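Local atomic coordinates of DUF5012 domain-containing protein (Bacteroides thetaiotaomicron, PDB entry 5FQ8), a protein that is a lipoprotein of unknown function, with an Ig-like domain followed by a family-specific C-terminal domain. Residues 105-111 with 203-209. Residues are numbered along the deposited sequence; the frame is centred on the assembly and turned at random.
Sequences GSKRTAP and QLSFDII
Lys107 and Asp207 join the two antiparallel segments through both backbone and side chain. Asp207 N donates to Lys107 O at 3.0 Å, a main-chain bond in the carbonyl plane with a C=O...donor angle of 159°. The carboxylate folds back over the same residue: with CG between its own backbone N and carbonyl carbon, Asp207 brings OD1 towards Lys107 N, but the modelled bond is implausibly short and bent and is best treated as doubtful. Lys107 NZ stays 5.7 Å from Asp207 OD1, too far for a salt bridge; the carboxylate lies by the lysine's main chain and CB.

Next to it, Ser106 OG accepts a bond from Ile209 N at 3.2 Å, with a bent geometry (136°), while Ser106 CB packs on Ile208 CA and CB. An alanine here would probably leave Ile209 N without this link and weaken the hold between the segments at this end.

On the buried face, Arg108 CG meets Phe206 CE2 obliquely at 3.9 Å, and the guanidinium, turned 80° from the ring, has Leu204 CD2 over one face, 3.7 Å above its plane and offset toward the rim. Trp140 extends this packing, touching both Arg108 and Phe206. The other face is more open to solvent, Thr109 being exposed and Ser205 partly so: Thr109 CB and CG2 lie against Ser205 OG, and Thr109 OG1 turns to its own strand, bonding Arg108 O at 2.6 Å from above the carbonyl plane.

Strand 106-110 thus flanks strand 204-211 within the antiparallel sheet of the BT_2262-like C-terminal domain. The chemistry implies a pairing secured unevenly: at one end by the bonds from Asp207 N to Lys107 O and from Ile209 N to Ser106 OG, with Asp207 OD1 a possible addition, and further along by packing of Arg108's aliphatic CG on Phe206 and of Leu204 CD2 over the rim of its guanidinium face.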
loop_
_atom_site.group_PDB
_atom_site.type_symbol
_atom_site.label_atom_id
_atom_site.label_comp_id
_atom_site.label_asym_id
_atom_site.label_seq_id
_atom_site.Cartn_x
_atom_site.Cartn_y
_atom_site.Cartn_z
ATOM N N GLY G 105 30.128 -1.454 -55.163
ATOM C CA GLY G 105 28.890 -1.203 -55.872
ATOM C C GLY G 105 28.118 -2.430 -56.307
ATOM O O GLY G 105 28.058 -2.735 -57.500
ATOM N N SER G 106 27.510 -3.136 -55.362
ATOM C CA SER G 106 26.666 -4.280 -55.674
ATOM C C SER G 106 25.280 -4.059 -55.093
ATOM O O SER G 106 25.138 -3.714 -53.914
ATOM C CB SER G 106 27.274 -5.575 -55.145
ATOM O OG SER G 106 28.594 -5.731 -55.640
ATOM N N LYS G 107 24.264 -4.279 -55.923
ATOM C CA LYS G 107 22.914 -3.843 -55.618
ATOM C C LYS G 107 21.917 -4.772 -56.292
ATOM O O LYS G 107 22.265 -5.572 -57.165
ATOM C CB LYS G 107 22.698 -2.406 -56.091
ATOM C CG LYS G 107 22.133 -1.464 -55.057
ATOM C CD LYS G 107 22.428 -0.021 -55.431
ATOM C CE LYS G 107 23.926 0.231 -55.480
ATOM N NZ LYS G 107 24.604 -0.343 -54.284
ATOM N N ARG G 108 20.661 -4.652 -55.876
ATOM C CA ARG G 108 19.560 -5.265 -56.598
ATOM C C ARG G 108 19.366 -4.548 -57.932
ATOM O O ARG G 108 20.136 -3.663 -58.315
ATOM C CB ARG G 108 18.285 -5.199 -55.764
ATOM C CG ARG G 108 17.674 -6.510 -55.298
ATOM C CD ARG G 108 16.608 -6.182 -54.252
ATOM N NE ARG G 108 15.664 -7.260 -53.991
ATOM C CZ ARG G 108 14.499 -7.386 -54.616
ATOM N NH1 ARG G 108 14.158 -6.503 -55.541
ATOM N NH2 ARG G 108 13.684 -8.389 -54.321
ATOM N N THR G 109 18.315 -4.928 -58.651
ATOM C CA THR G 109 17.960 -4.229 -59.881
ATOM C C THR G 109 16.474 -4.404 -60.176
ATOM O O THR G 109 15.831 -3.507 -60.729
ATOM C CB THR G 109 18.816 -4.726 -61.050
ATOM O OG1 THR G 109 20.203 -4.590 -60.720
ATOM C CG2 THR G 109 18.528 -3.927 -62.311
ATOM N N ALA G 110 15.916 -5.547 -59.802
ATOM C CA ALA G 110 14.491 -5.773 -59.972
ATOM C C ALA G 110 13.961 -6.648 -58.850
ATOM O O ALA G 110 14.608 -7.620 -58.466
ATOM C CB ALA G 110 14.209 -6.401 -61.324
ATOM N N PRO G 111 12.786 -6.298 -58.304
ATOM C CA PRO G 111 12.051 -5.054 -58.570
ATOM C C PRO G 111 12.556 -3.841 -57.771
ATOM O O PRO G 111 12.358 -2.716 -58.220
ATOM C CB PRO G 111 10.611 -5.405 -58.165
ATOM C CG PRO G 111 10.556 -6.905 -58.197
ATOM C CD PRO G 111 11.908 -7.327 -57.725
ATOM N N GLN G 203 11.846 -12.278 -62.160
ATOM C CA GLN G 203 11.783 -10.830 -62.018
ATOM C C GLN G 203 12.830 -10.312 -61.037
ATOM O O GLN G 203 12.590 -9.324 -60.334
ATOM C CB GLN G 203 10.381 -10.379 -61.588
ATOM C CG GLN G 203 9.917 -10.912 -60.239
ATOM C CD GLN G 203 9.032 -12.133 -60.359
ATOM O OE1 GLN G 203 9.335 -13.067 -61.101
ATOM N NE2 GLN G 203 7.924 -12.129 -59.630
ATOM N N LEU G 204 13.995 -10.957 -60.985
ATOM C CA LEU G 204 15.103 -10.541 -60.137
ATOM C C LEU G 204 16.365 -10.391 -60.975
ATOM O O LEU G 204 16.507 -11.022 -62.026
ATOM C CB LEU G 204 15.353 -11.552 -59.010
ATOM C CG LEU G 204 14.752 -11.238 -57.641
ATOM C CD1 LEU G 204 14.606 -12.504 -56.844
ATOM C CD2 LEU G 204 15.624 -10.264 -56.885
ATOM N N SER G 205 17.274 -9.536 -60.508
ATOM C CA SER G 205 18.611 -9.412 -61.080
ATOM C C SER G 205 19.450 -8.505 -60.193
ATOM O O SER G 205 18.925 -7.606 -59.529
ATOM C CB SER G 205 18.582 -8.860 -62.506
ATOM O OG SER G 205 18.643 -7.452 -62.487
ATOM N N PHE G 206 20.757 -8.746 -60.199
ATOM C CA PHE G 206 21.698 -8.027 -59.355
ATOM C C PHE G 206 22.836 -7.507 -60.216
ATOM O O PHE G 206 22.967 -7.870 -61.386
ATOM C CB PHE G 206 22.235 -8.927 -58.238
ATOM C CG PHE G 206 21.167 -9.687 -57.517
ATOM C CD1 PHE G 206 20.732 -10.913 -57.990
ATOM C CD2 PHE G 206 20.585 -9.170 -56.375
ATOM C CE1 PHE G 206 19.743 -11.609 -57.336
ATOM C CE2 PHE G 206 19.595 -9.861 -55.718
ATOM C CZ PHE G 206 19.173 -11.083 -56.203
ATOM N N ASP G 207 23.675 -6.650 -59.632
ATOM C CA ASP G 207 24.771 -6.022 -60.369
ATOM C C ASP G 207 26.059 -6.056 -59.542
ATOM O O ASP G 207 26.630 -5.041 -59.159
ATOM C CB ASP G 207 24.394 -4.595 -60.762
ATOM C CG ASP G 207 24.171 -3.694 -59.558
ATOM O OD1 ASP G 207 24.194 -4.198 -58.413
ATOM O OD2 ASP G 207 23.980 -2.478 -59.763
ATOM N N ILE G 208 26.558 -7.252 -59.270
ATOM C CA ILE G 208 27.618 -7.375 -58.281
ATOM C C ILE G 208 28.988 -7.341 -58.936
ATOM O O ILE G 208 29.116 -7.416 -60.164
ATOM C CB ILE G 208 27.438 -8.653 -57.442
ATOM C CG1 ILE G 208 28.026 -9.857 -58.160
ATOM C CG2 ILE G 208 25.963 -8.911 -57.170
ATOM C CD1 ILE G 208 27.858 -11.113 -57.373
ATOM N N ILE G 209 30.019 -7.224 -58.108
ATOM C CA ILE G 209 31.395 -7.150 -58.572
ATOM C C ILE G 209 32.284 -7.558 -57.408
ATOM O O ILE G 209 31.979 -7.268 -56.247
ATOM C CB ILE G 209 31.717 -5.734 -59.106
ATOM C CG1 ILE G 209 33.029 -5.727 -59.882
ATOM C CG2 ILE G 209 31.747 -4.726 -57.971
ATOM C CD1 ILE G 209 33.188 -4.511 -60.766
#